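Long-range contacts in benzoylformate Decarboxylase (Polynucleobacter necessarius, PDB 4K9Q), which probably catalyses the thiamine diphosphate- and magnesium-dependent decarboxylation of benzoylformate to benzaldehyde and carbon dioxide: residues Phe233-Pro238 / Thr394-Gly399; Leu369-Pro374 / Asp390-Phe395; Ala406-Ala411 / Val449-Phe454. One frame throughout, in Å; residues are numbered along the deposited sequence.

Contact 1: residues Phe233-Pro238 / Thr394-Gly399; sequences FAERTP and TFASGG. With TPP (thiamine diphosphate), chain D.
E235 reaches A396 through two turns of its side chain: CG lies between the backbone N and the carbonyl carbon (chi1 60°), and the chain then bends at chi2 (-94°), so that CD comes to rest 3.7 Å from CB of A396. A methyl suits that place, since it packs against the carboxylate group and offers no polar atom to compete for its oxygens. OE2 forms a salt bridge with R210 and OE1 with R276. Higher up the side chain, CB of E235 lies 3.5 Å from O of F395. The backbone fastens the two loops with one direct bond, from N of T394 to O of E235 (2.9 Å). The methyl CG2 of T394 comes within 3.4 Å of the same oxygen. A water spans a second point, donating to O of F395 at 2.7 Å and, weakly, to O of F233. An alanine in place of E235 would probably leave R210 and R276 without their shared carboxylate and uncover the methyl of A396. Beyond A396 the loop turns toward the cofactor. OG of S397 accepts from N of G399 (3.0 Å), an ST turn that suits a short hydroxyl side chain. CA of G398 sits over the centre of one face of the F395 ring, and its positive phi (77°) is readily adopted by a residue without a side chain. O of G398 accepts from N4' of thiamine diphosphate at 2.8 Å in a nearly straight bond. The salt bridges fix the E235 carboxylate against A396, while the T394-E235 bond and the water join the central-domain loop to 394-399, whose carbonyl at G398 accepts from the amino group of the aminopyrimidine.

Contact 2: residues Leu369-Pro374 / Asp390-Phe395; sequences LVEECP and DTFYTF. With TPP (thiamine diphosphate), chain D.
L369 and F392, with V370 and Y393 beside them, pair two parallel strands by backbone hydrogen bonds. N of L369 donates to O of T391 (2.7 Å), and O of L369 accepts from N of Y393 (2.9 Å); a third bond, from N of E371 to O of Y393, is weak. At the next pair the hydroxyl of T394 makes the bond: OG1, anti to its own backbone N (chi1 -171°), donates to O of E371 at 2.6 Å, nearly along the C=O axis, a short reach that suits threonine. A water donates to OG1 of T394 and to OE2 of E371, while OE1 of E371 accepts from N of C373 at 2.8 Å on its anti side. Beyond C373, CD of P374 lies 3.4 Å from the oxygen O3A of thiamine diphosphate. Apolar contacts accompany these bonds. CD2 of L369 touches CD1 of F392 (4.0 Å), two apolar residues suited to the sheet face they share, and CB of E371 meets the edge of the same ring. A polar group also meets a ring: E372 crosses F395 at about a right angle, its OE1 3.6 Å from CE1; N of D403 and N of G401 hold the two carboxylate oxygens. Strand 368-372 lies between 423-428 and 392-393, an outermost strand of the sheet within the chain. Helix 377-383, the connection of this beta-alpha-beta unit, packs M380 against E371 and F392, on the side with L369 and F392, whereas L410 of helix 403-417 covers the face with V370 and Y393.

Contact 3: residues Ala406-Ala411 / Val449-Phe454; sequences AAVGLA and VIYVVF
The hydroxyl of Y451 reaches the helix, where OH lies 3.5 Å from CG2 of V408 and donates a hydrogen bond to O of L404 in the first turn of the same helix. The buried phenol oxygen thus has a polar mate, and a tyrosine suits the strand here: its ring belongs in the core, and its tip can span to a backbone carbonyl. CG of Y451 lies anti to the carbonyl carbon (chi1 -66°), and the end of the side chain comes nearer to the helix than its base. V449, two residues back, presses CG1 against one face of the tyrosine ring, offset toward the rim. Its CG2 meets CB of A411 at 3.5 Å, tighter than usual for two carbons, and its CG1 lies 4.1 Å from CB of A407. The two alanines, one helical turn apart, put single methyls against the strand, and CB of A407 also comes within 4.3 Å of CE2 of Y451. Such short residues suit an interface where the axes of 406-411 and 449-454 approach to 9.2 Å. The branched V449 in turn spreads two methyls, one toward each alanine. Next door, V423 and T425 of strand 423-428 touch A407, and V423 also reaches A411, so the helix rests on more than one strand. Segment 406-411 of helix 403-417 runs roughly antiparallel to segment 449-454, at 154°. The nearest atoms of the cofactor and the Y451 side chain are about 12 Å apart. This is the geometry of the alpha/beta fold with a parallel sheet found in thiamine diphosphate-binding domains, in which helices pack against strands and return the chain for the next one.

The contacts follow one path from the central domain into the C-terminal cofactor-binding domain. Contacts 1 and 2 have centres 7 Å apart, share T394 and F395, and both touch thiamine diphosphate; a salt bridge between R236 and D390 also joins them. Contact 3 comes later in the chain, its centre 9 Å from contact 2 and 16 Å from contact 1. It belongs to the same parallel sheet as contact 2: strand 392-393 leads through the loop of contact 1 into helix 403-417, which joins contacts 2 and 3. C373 meets F454 as well. The cofactor loops are thus continuous with the strands and helix of the C-terminal sheet and touch the central domain at contact 1.

Contact 1: residues Phe233-Pro238 / Thr394-Gly399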
loop_
_atom_site.group_PDB
_atom_site.type_symbol
_atom_site.label_atom_id
_atom_site.label_comp_id
_atom_site.label_asym_id
_atom_site.label_seq_id
_atom_site.Cartn_x
_atom_site.Cartn_y
_atom_site.Cartn_z
ATOM N N PHE A 233 -11.573 15.770 -23.792
ATOM C CA PHE A 233 -11.227 16.240 -22.453
ATOM C C PHE A 233 -9.796 16.765 -22.344
ATOM O O PHE A 233 -9.083 16.485 -21.376
ATOM C CB PHE A 233 -11.512 15.153 -21.416
ATOM C CG PHE A 233 -12.968 15.028 -21.095
ATOM C CD1 PHE A 233 -13.556 15.897 -20.198
ATOM C CD2 PHE A 233 -13.760 14.076 -21.724
ATOM C CE1 PHE A 233 -14.906 15.812 -19.912
ATOM C CE2 PHE A 233 -15.118 13.988 -21.438
ATOM C CZ PHE A 233 -15.685 14.861 -20.538
ATOM N N ALA A 234 -9.379 17.532 -23.346
ATOM C CA ALA A 234 -8.090 18.206 -23.284
ATOM C C ALA A 234 -8.206 19.391 -22.329
ATOM O O ALA A 234 -8.931 20.350 -22.592
ATOM C CB ALA A 234 -7.647 18.663 -24.669
ATOM N N GLU A 235 -7.469 19.302 -21.227
ATOM C CA GLU A 235 -7.555 20.249 -20.126
ATOM C C GLU A 235 -7.048 21.641 -20.499
ATOM O O GLU A 235 -7.446 22.642 -19.883
ATOM C CB GLU A 235 -6.760 19.708 -18.931
ATOM C CG GLU A 235 -5.263 19.482 -19.215
ATOM C CD GLU A 235 -4.928 18.071 -19.653
ATOM O OE1 GLU A 235 -5.748 17.407 -20.333
ATOM O OE2 GLU A 235 -3.815 17.615 -19.326
ATOM N N ARG A 236 -6.158 21.699 -21.491
ATOM C CA ARG A 236 -5.566 22.955 -21.941
ATOM C C ARG A 236 -5.415 22.948 -23.453
ATOM O O ARG A 236 -5.005 21.945 -24.042
ATOM C CB ARG A 236 -4.213 23.178 -21.277
ATOM C CG ARG A 236 -4.334 23.438 -19.793
ATOM C CD ARG A 236 -3.003 23.461 -19.133
ATOM N NE ARG A 236 -2.184 24.561 -19.625
ATOM C CZ ARG A 236 -0.974 24.827 -19.160
ATOM N NH1 ARG A 236 -0.475 24.067 -18.196
ATOM N NH2 ARG A 236 -0.272 25.843 -19.655
ATOM N N THR A 237 -5.767 24.072 -24.067
ATOM C CA THR A 237 -5.831 24.191 -25.517
ATOM C C THR A 237 -4.513 23.782 -26.180
ATOM O O THR A 237 -3.464 24.338 -25.870
ATOM C CB THR A 237 -6.153 25.650 -25.903
ATOM O OG1 THR A 237 -7.304 26.092 -25.169
ATOM C CG2 THR A 237 -6.417 25.757 -27.394
ATOM N N PRO A 238 -4.557 22.796 -27.094
ATOM C CA PRO A 238 -3.295 22.401 -27.723
ATOM C C PRO A 238 -3.046 22.998 -29.117
ATOM O O PRO A 238 -1.951 22.820 -29.647
ATOM C CB PRO A 238 -3.438 20.880 -27.837
ATOM C CG PRO A 238 -4.895 20.672 -28.025
ATOM C CD PRO A 238 -5.599 21.767 -27.245
ATOM N N THR A 394 -8.673 23.973 -17.662
ATOM C CA THR A 394 -9.662 23.255 -16.861
ATOM C C THR A 394 -8.944 22.036 -16.262
ATOM O O THR A 394 -7.730 21.855 -16.461
ATOM C CB THR A 394 -10.920 22.868 -17.687
ATOM O OG1 THR A 394 -11.951 22.362 -16.821
ATOM C CG2 THR A 394 -10.587 21.828 -18.749
ATOM N N PHE A 395 -9.672 21.217 -15.515
ATOM C CA PHE A 395 -9.073 20.013 -14.921
ATOM C C PHE A 395 -8.845 18.870 -15.922
ATOM O O PHE A 395 -9.534 18.767 -16.943
ATOM C CB PHE A 395 -9.872 19.553 -13.682
ATOM C CG PHE A 395 -11.371 19.400 -13.906
ATOM C CD1 PHE A 395 -12.234 19.370 -12.816
ATOM C CD2 PHE A 395 -11.903 19.246 -15.174
ATOM C CE1 PHE A 395 -13.607 19.224 -12.986
ATOM C CE2 PHE A 395 -13.281 19.103 -15.366
ATOM C CZ PHE A 395 -14.135 19.087 -14.266
ATOM N N ALA A 396 -7.846 18.036 -15.648
ATOM C CA ALA A 396 -7.619 16.840 -16.458
ATOM C C ALA A 396 -8.432 15.651 -15.954
ATOM O O ALA A 396 -8.525 14.625 -16.638
ATOM C CB ALA A 396 -6.126 16.478 -16.478
ATOM N N SER A 397 -9.042 15.804 -14.777
ATOM C CA SER A 397 -9.540 14.669 -13.999
ATOM C C SER A 397 -11.063 14.526 -13.934
ATOM O O SER A 397 -11.570 13.457 -13.581
ATOM C CB SER A 397 -9.048 14.809 -12.569
ATOM O OG SER A 397 -9.723 15.910 -11.968
ATOM N N GLY A 398 -11.781 15.606 -14.213
ATOM C CA GLY A 398 -13.224 15.635 -14.016
ATOM C C GLY A 398 -13.687 15.803 -12.571
ATOM O O GLY A 398 -14.891 15.768 -12.302
ATOM N N GLY A 399 -12.748 15.980 -11.641
ATOM C CA GLY A 399 -13.080 16.166 -10.237
ATOM C C GLY A 399 -13.534 17.577 -9.891
ATOM O O GLY A 399 -12.732 18.508 -9.821
HETATM N "N1'" TPP D . -18.250 14.988 -7.143
HETATM C "C2'" TPP D . -16.993 15.359 -7.594
HETATM C CM2 TPP D . -15.930 15.774 -6.621
HETATM N "N3'" TPP D . -16.689 15.336 -8.942
HETATM C "C4'" TPP D . -17.643 14.950 -9.851
HETATM N "N4'" TPP D . -17.339 14.915 -11.147
HETATM C "C5'" TPP D . -18.923 14.610 -9.411
HETATM C "C6'" TPP D . -19.228 14.611 -8.050
HETATM C "C7'" TPP D . -19.969 14.185 -10.407
HETATM N N3 TPP D . -20.519 15.221 -11.270
HETATM C C2 TPP D . -20.149 15.426 -12.590
HETATM S S1 TPP D . -20.944 16.622 -13.320
HETATM C C5 TPP D . -21.802 16.920 -11.983
HETATM C C4 TPP D . -21.503 16.086 -10.909
HETATM C CM4 TPP D . -22.144 16.141 -9.545
HETATM C C6 TPP D . -22.825 18.016 -12.078
HETATM C C7 TPP D . -22.268 19.401 -12.369
HETATM O O7 TPP D . -23.350 20.278 -12.155
HETATM P PA TPP D . -23.224 21.856 -12.437
HETATM O O1A TPP D . -21.894 22.334 -11.930
HETATM O O2A TPP D . -24.352 22.590 -11.786
HETATM O O3A TPP D . -23.149 21.963 -14.039
HETATM P PB TPP D . -24.322 21.726 -15.113
HETATM O O1B TPP D . -24.176 20.318 -15.592
HETATM O O2B TPP D . -24.064 22.712 -16.231
HETATM O O3B TPP D . -25.670 21.910 -14.492
HETATM O O HOH W 1 -10.438 18.138 -19.433
#

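Contact 2: residues Leu369-Pro374 / Asp390-Phe395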
loop_
_atom_site.group_PDB
_atom_site.type_symbol
_atom_site.label_atom_id
_atom_site.label_comp_id
_atom_site.label_asym_id
_atom_site.label_seq_id
_atom_site.Cartn_x
_atom_site.Cartn_y
_atom_site.Cartn_z
ATOM N N LEU A 369 -9.134 32.046 -19.427
ATOM C CA LEU A 369 -10.472 31.466 -19.363
ATOM C C LEU A 369 -10.397 30.119 -18.657
ATOM O O LEU A 369 -9.611 29.257 -19.047
ATOM C CB LEU A 369 -11.048 31.272 -20.770
ATOM C CG LEU A 369 -12.482 30.732 -20.771
ATOM C CD1 LEU A 369 -13.425 31.771 -20.229
ATOM C CD2 LEU A 369 -12.906 30.322 -22.182
ATOM N N VAL A 370 -11.209 29.951 -17.618
ATOM C CA VAL A 370 -11.275 28.703 -16.855
ATOM C C VAL A 370 -12.714 28.197 -16.904
ATOM O O VAL A 370 -13.644 28.996 -16.934
ATOM C CB VAL A 370 -10.866 28.964 -15.397
ATOM C CG1 VAL A 370 -10.974 27.690 -14.557
ATOM C CG2 VAL A 370 -9.434 29.514 -15.348
ATOM N N GLU A 371 -12.912 26.884 -16.948
ATOM C CA GLU A 371 -14.272 26.361 -17.053
ATOM C C GLU A 371 -14.513 25.132 -16.176
ATOM O O GLU A 371 -13.701 24.205 -16.134
ATOM C CB GLU A 371 -14.637 26.075 -18.518
ATOM C CG GLU A 371 -15.911 25.251 -18.737
ATOM C CD GLU A 371 -15.681 23.750 -18.595
ATOM O OE1 GLU A 371 -16.483 23.097 -17.895
ATOM O OE2 GLU A 371 -14.700 23.205 -19.178
ATOM N N GLU A 372 -15.634 25.150 -15.467
ATOM C CA GLU A 372 -16.135 23.991 -14.736
ATOM C C GLU A 372 -17.650 24.129 -14.692
ATOM O O GLU A 372 -18.236 24.407 -13.649
ATOM C CB GLU A 372 -15.545 23.920 -13.325
ATOM C CG GLU A 372 -15.812 22.595 -12.600
ATOM C CD GLU A 372 -15.085 22.500 -11.274
ATOM O OE1 GLU A 372 -13.836 22.387 -11.263
ATOM O OE2 GLU A 372 -15.762 22.549 -10.232
ATOM N N CYS A 373 -18.260 23.962 -15.859
ATOM C CA CYS A 373 -19.707 24.043 -16.024
ATOM C C CYS A 373 -20.024 22.974 -17.053
ATOM O O CYS A 373 -20.128 23.251 -18.251
ATOM C CB CYS A 373 -20.104 25.427 -16.537
ATOM S SG CYS A 373 -21.884 25.705 -16.477
ATOM N N PRO A 374 -20.136 21.724 -16.592
ATOM C CA PRO A 374 -20.103 20.589 -17.516
ATOM C C PRO A 374 -21.127 20.633 -18.655
ATOM O O PRO A 374 -20.757 20.340 -19.797
ATOM C CB PRO A 374 -20.349 19.389 -16.591
ATOM C CG PRO A 374 -19.700 19.811 -15.293
ATOM C CD PRO A 374 -20.041 21.299 -15.182
ATOM N N ASP A 390 -1.509 29.259 -23.178
ATOM C CA ASP A 390 -1.624 29.660 -21.775
ATOM C C ASP A 390 -2.795 30.597 -21.528
ATOM O O ASP A 390 -2.674 31.585 -20.793
ATOM C CB ASP A 390 -0.327 30.299 -21.285
ATOM C CG ASP A 390 0.845 29.332 -21.311
ATOM O OD1 ASP A 390 0.614 28.105 -21.467
ATOM O OD2 ASP A 390 1.997 29.797 -21.177
ATOM N N THR A 391 -3.930 30.260 -22.125
ATOM C CA THR A 391 -5.126 31.072 -22.043
ATOM C C THR A 391 -6.295 30.287 -21.440
ATOM O O THR A 391 -6.969 30.786 -20.528
ATOM C CB THR A 391 -5.460 31.653 -23.440
ATOM O OG1 THR A 391 -4.429 32.582 -23.797
ATOM C CG2 THR A 391 -6.816 32.361 -23.461
ATOM N N PHE A 392 -6.515 29.061 -21.918
ATOM C CA PHE A 392 -7.614 28.229 -21.410
ATOM C C PHE A 392 -7.128 27.125 -20.481
ATOM O O PHE A 392 -6.166 26.405 -20.796
ATOM C CB PHE A 392 -8.417 27.604 -22.552
ATOM C CG PHE A 392 -9.467 26.634 -22.082
ATOM C CD1 PHE A 392 -10.679 27.097 -21.589
ATOM C CD2 PHE A 392 -9.237 25.264 -22.111
ATOM C CE1 PHE A 392 -11.652 26.201 -21.134
ATOM C CE2 PHE A 392 -10.199 24.369 -21.661
ATOM C CZ PHE A 392 -11.409 24.842 -21.176
ATOM N N TYR A 393 -7.812 26.976 -19.349
ATOM C CA TYR A 393 -7.462 25.942 -18.380
ATOM C C TYR A 393 -8.704 25.295 -17.786
ATOM O O TYR A 393 -9.661 25.991 -17.406
ATOM C CB TYR A 393 -6.678 26.547 -17.215
ATOM C CG TYR A 393 -5.364 27.199 -17.556
ATOM C CD1 TYR A 393 -5.320 28.478 -18.108
ATOM C CD2 TYR A 393 -4.162 26.550 -17.298
ATOM C CE1 TYR A 393 -4.101 29.085 -18.403
ATOM C CE2 TYR A 393 -2.946 27.144 -17.586
ATOM C CZ TYR A 393 -2.926 28.409 -18.140
ATOM O OH TYR A 393 -1.723 29.015 -18.432
ATOM N N THR A 394 -8.673 23.973 -17.662
ATOM C CA THR A 394 -9.662 23.255 -16.861
ATOM C C THR A 394 -8.944 22.036 -16.262
ATOM O O THR A 394 -7.730 21.855 -16.461
ATOM C CB THR A 394 -10.920 22.868 -17.687
ATOM O OG1 THR A 394 -11.951 22.362 -16.821
ATOM C CG2 THR A 394 -10.587 21.828 -18.749
ATOM N N PHE A 395 -9.672 21.217 -15.515
ATOM C CA PHE A 395 -9.073 20.013 -14.921
ATOM C C PHE A 395 -8.845 18.870 -15.922
ATOM O O PHE A 395 -9.534 18.767 -16.943
ATOM C CB PHE A 395 -9.872 19.553 -13.682
ATOM C CG PHE A 395 -11.371 19.400 -13.906
ATOM C CD1 PHE A 395 -12.234 19.370 -12.816
ATOM C CD2 PHE A 395 -11.903 19.246 -15.174
ATOM C CE1 PHE A 395 -13.607 19.224 -12.986
ATOM C CE2 PHE A 395 -13.281 19.103 -15.366
ATOM C CZ PHE A 395 -14.135 19.087 -14.266
HETATM N "N1'" TPP D . -18.250 14.988 -7.143
HETATM C "C2'" TPP D . -16.993 15.359 -7.594
HETATM C CM2 TPP D . -15.930 15.774 -6.621
HETATM N "N3'" TPP D . -16.689 15.336 -8.942
HETATM C "C4'" TPP D . -17.643 14.950 -9.851
HETATM N "N4'" TPP D . -17.339 14.915 -11.147
HETATM C "C5'" TPP D . -18.923 14.610 -9.411
HETATM C "C6'" TPP D . -19.228 14.611 -8.050
HETATM C "C7'" TPP D . -19.969 14.185 -10.407
HETATM N N3 TPP D . -20.519 15.221 -11.270
HETATM C C2 TPP D . -20.149 15.426 -12.590
HETATM S S1 TPP D . -20.944 16.622 -13.320
HETATM C C5 TPP D . -21.802 16.920 -11.983
HETATM C C4 TPP D . -21.503 16.086 -10.909
HETATM C CM4 TPP D . -22.144 16.141 -9.545
HETATM C C6 TPP D . -22.825 18.016 -12.078
HETATM C C7 TPP D . -22.268 19.401 -12.369
HETATM O O7 TPP D . -23.350 20.278 -12.155
HETATM P PA TPP D . -23.224 21.856 -12.437
HETATM O O1A TPP D . -21.894 22.334 -11.930
HETATM O O2A TPP D . -24.352 22.590 -11.786
HETATM O O3A TPP D . -23.149 21.963 -14.039
HETATM P PB TPP D . -24.322 21.726 -15.113
HETATM O O1B TPP D . -24.176 20.318 -15.592
HETATM O O2B TPP D . -24.064 22.712 -16.231
HETATM O O3B TPP D . -25.670 21.910 -14.492
HETATM O O HOH W 2 -13.949 20.905 -18.235
#

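Contact 3: residues Ala406-Ala411 / Val449-Phe454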
loop_
_atom_site.group_PDB
_atom_site.type_symbol
_atom_site.label_atom_id
_atom_site.label_comp_id
_atom_site.label_asym_id
_atom_site.label_seq_id
_atom_site.Cartn_x
_atom_site.Cartn_y
_atom_site.Cartn_z
ATOM N N ALA A 406 -8.556 26.954 -8.508
ATOM C CA ALA A 406 -7.438 27.010 -9.456
ATOM C C ALA A 406 -7.381 28.370 -10.161
ATOM O O ALA A 406 -6.290 28.889 -10.445
ATOM C CB ALA A 406 -7.505 25.870 -10.472
ATOM N N ALA A 407 -8.554 28.950 -10.417
ATOM C CA ALA A 407 -8.648 30.281 -11.011
ATOM C C ALA A 407 -7.905 31.312 -10.172
ATOM O O ALA A 407 -7.225 32.186 -10.715
ATOM C CB ALA A 407 -10.105 30.694 -11.174
ATOM N N VAL A 408 -8.049 31.215 -8.853
ATOM C CA VAL A 408 -7.330 32.113 -7.952
ATOM C C VAL A 408 -5.827 31.920 -8.114
ATOM O O VAL A 408 -5.069 32.884 -8.125
ATOM C CB VAL A 408 -7.743 31.921 -6.471
ATOM C CG1 VAL A 408 -6.840 32.736 -5.553
ATOM C CG2 VAL A 408 -9.211 32.308 -6.263
ATOM N N GLY A 409 -5.393 30.669 -8.235
ATOM C CA GLY A 409 -3.978 30.395 -8.410
ATOM C C GLY A 409 -3.453 30.940 -9.732
ATOM O O GLY A 409 -2.345 31.482 -9.795
ATOM N N LEU A 410 -4.243 30.788 -10.795
ATOM C CA LEU A 410 -3.882 31.318 -12.110
ATOM C C LEU A 410 -3.773 32.844 -12.036
ATOM O O LEU A 410 -2.847 33.436 -12.594
ATOM C CB LEU A 410 -4.903 30.888 -13.184
ATOM C CG LEU A 410 -4.819 29.393 -13.554
ATOM C CD1 LEU A 410 -6.086 28.894 -14.257
ATOM C CD2 LEU A 410 -3.564 29.116 -14.394
ATOM N N ALA A 411 -4.694 33.465 -11.311
ATOM C CA ALA A 411 -4.658 34.909 -11.088
ATOM C C ALA A 411 -3.408 35.362 -10.328
ATOM O O ALA A 411 -2.798 36.381 -10.676
ATOM C CB ALA A 411 -5.932 35.377 -10.369
ATOM N N VAL A 449 -10.418 38.036 -10.594
ATOM C CA VAL A 449 -11.075 36.802 -10.995
ATOM C C VAL A 449 -12.557 37.079 -11.085
ATOM O O VAL A 449 -13.142 37.655 -10.170
ATOM C CB VAL A 449 -10.839 35.670 -9.957
ATOM C CG1 VAL A 449 -11.609 34.402 -10.357
ATOM C CG2 VAL A 449 -9.348 35.369 -9.802
ATOM N N ILE A 450 -13.163 36.658 -12.185
ATOM C CA ILE A 450 -14.568 36.924 -12.432
ATOM C C ILE A 450 -15.287 35.601 -12.591
ATOM O O ILE A 450 -15.087 34.886 -13.587
ATOM C CB ILE A 450 -14.753 37.757 -13.716
ATOM C CG1 ILE A 450 -13.984 39.076 -13.606
ATOM C CG2 ILE A 450 -16.238 38.024 -13.982
ATOM C CD1 ILE A 450 -13.917 39.839 -14.903
ATOM N N TYR A 451 -16.104 35.253 -11.602
ATOM C CA TYR A 451 -16.864 34.016 -11.660
ATOM C C TYR A 451 -18.211 34.286 -12.286
ATOM O O TYR A 451 -18.991 35.076 -11.762
ATOM C CB TYR A 451 -17.072 33.445 -10.259
ATOM C CG TYR A 451 -15.801 33.008 -9.590
ATOM C CD1 TYR A 451 -15.272 33.721 -8.517
ATOM C CD2 TYR A 451 -15.128 31.872 -10.029
ATOM C CE1 TYR A 451 -14.106 33.313 -7.892
ATOM C CE2 TYR A 451 -13.951 31.459 -9.416
ATOM C CZ TYR A 451 -13.450 32.182 -8.349
ATOM O OH TYR A 451 -12.291 31.771 -7.731
ATOM N N VAL A 452 -18.482 33.637 -13.414
ATOM C CA VAL A 452 -19.804 33.704 -14.017
ATOM C C VAL A 452 -20.482 32.373 -13.748
ATOM O O VAL A 452 -20.042 31.330 -14.251
ATOM C CB VAL A 452 -19.746 33.978 -15.532
ATOM C CG1 VAL A 452 -21.156 34.102 -16.107
ATOM C CG2 VAL A 452 -18.952 35.258 -15.801
ATOM N N VAL A 453 -21.534 32.402 -12.937
ATOM C CA VAL A 453 -22.206 31.175 -12.521
ATOM C C VAL A 453 -23.479 30.939 -13.326
ATOM O O VAL A 453 -24.412 31.744 -13.293
ATOM C CB VAL A 453 -22.563 31.199 -11.018
ATOM C CG1 VAL A 453 -23.183 29.858 -10.594
ATOM C CG2 VAL A 453 -21.348 31.517 -10.176
ATOM N N PHE A 454 -23.500 29.826 -14.047
ATOM C CA PHE A 454 -24.647 29.433 -14.851
ATOM C C PHE A 454 -25.650 28.679 -13.990
ATOM O O PHE A 454 -25.476 27.494 -13.698
ATOM C CB PHE A 454 -24.178 28.584 -16.043
ATOM C CG PHE A 454 -23.389 29.370 -17.059
ATOM C CD1 PHE A 454 -22.116 29.834 -16.767
ATOM C CD2 PHE A 454 -23.927 29.643 -18.304
ATOM C CE1 PHE A 454 -21.393 30.572 -17.702
ATOM C CE2 PHE A 454 -23.210 30.366 -19.252
ATOM C CZ PHE A 454 -21.942 30.835 -18.948
#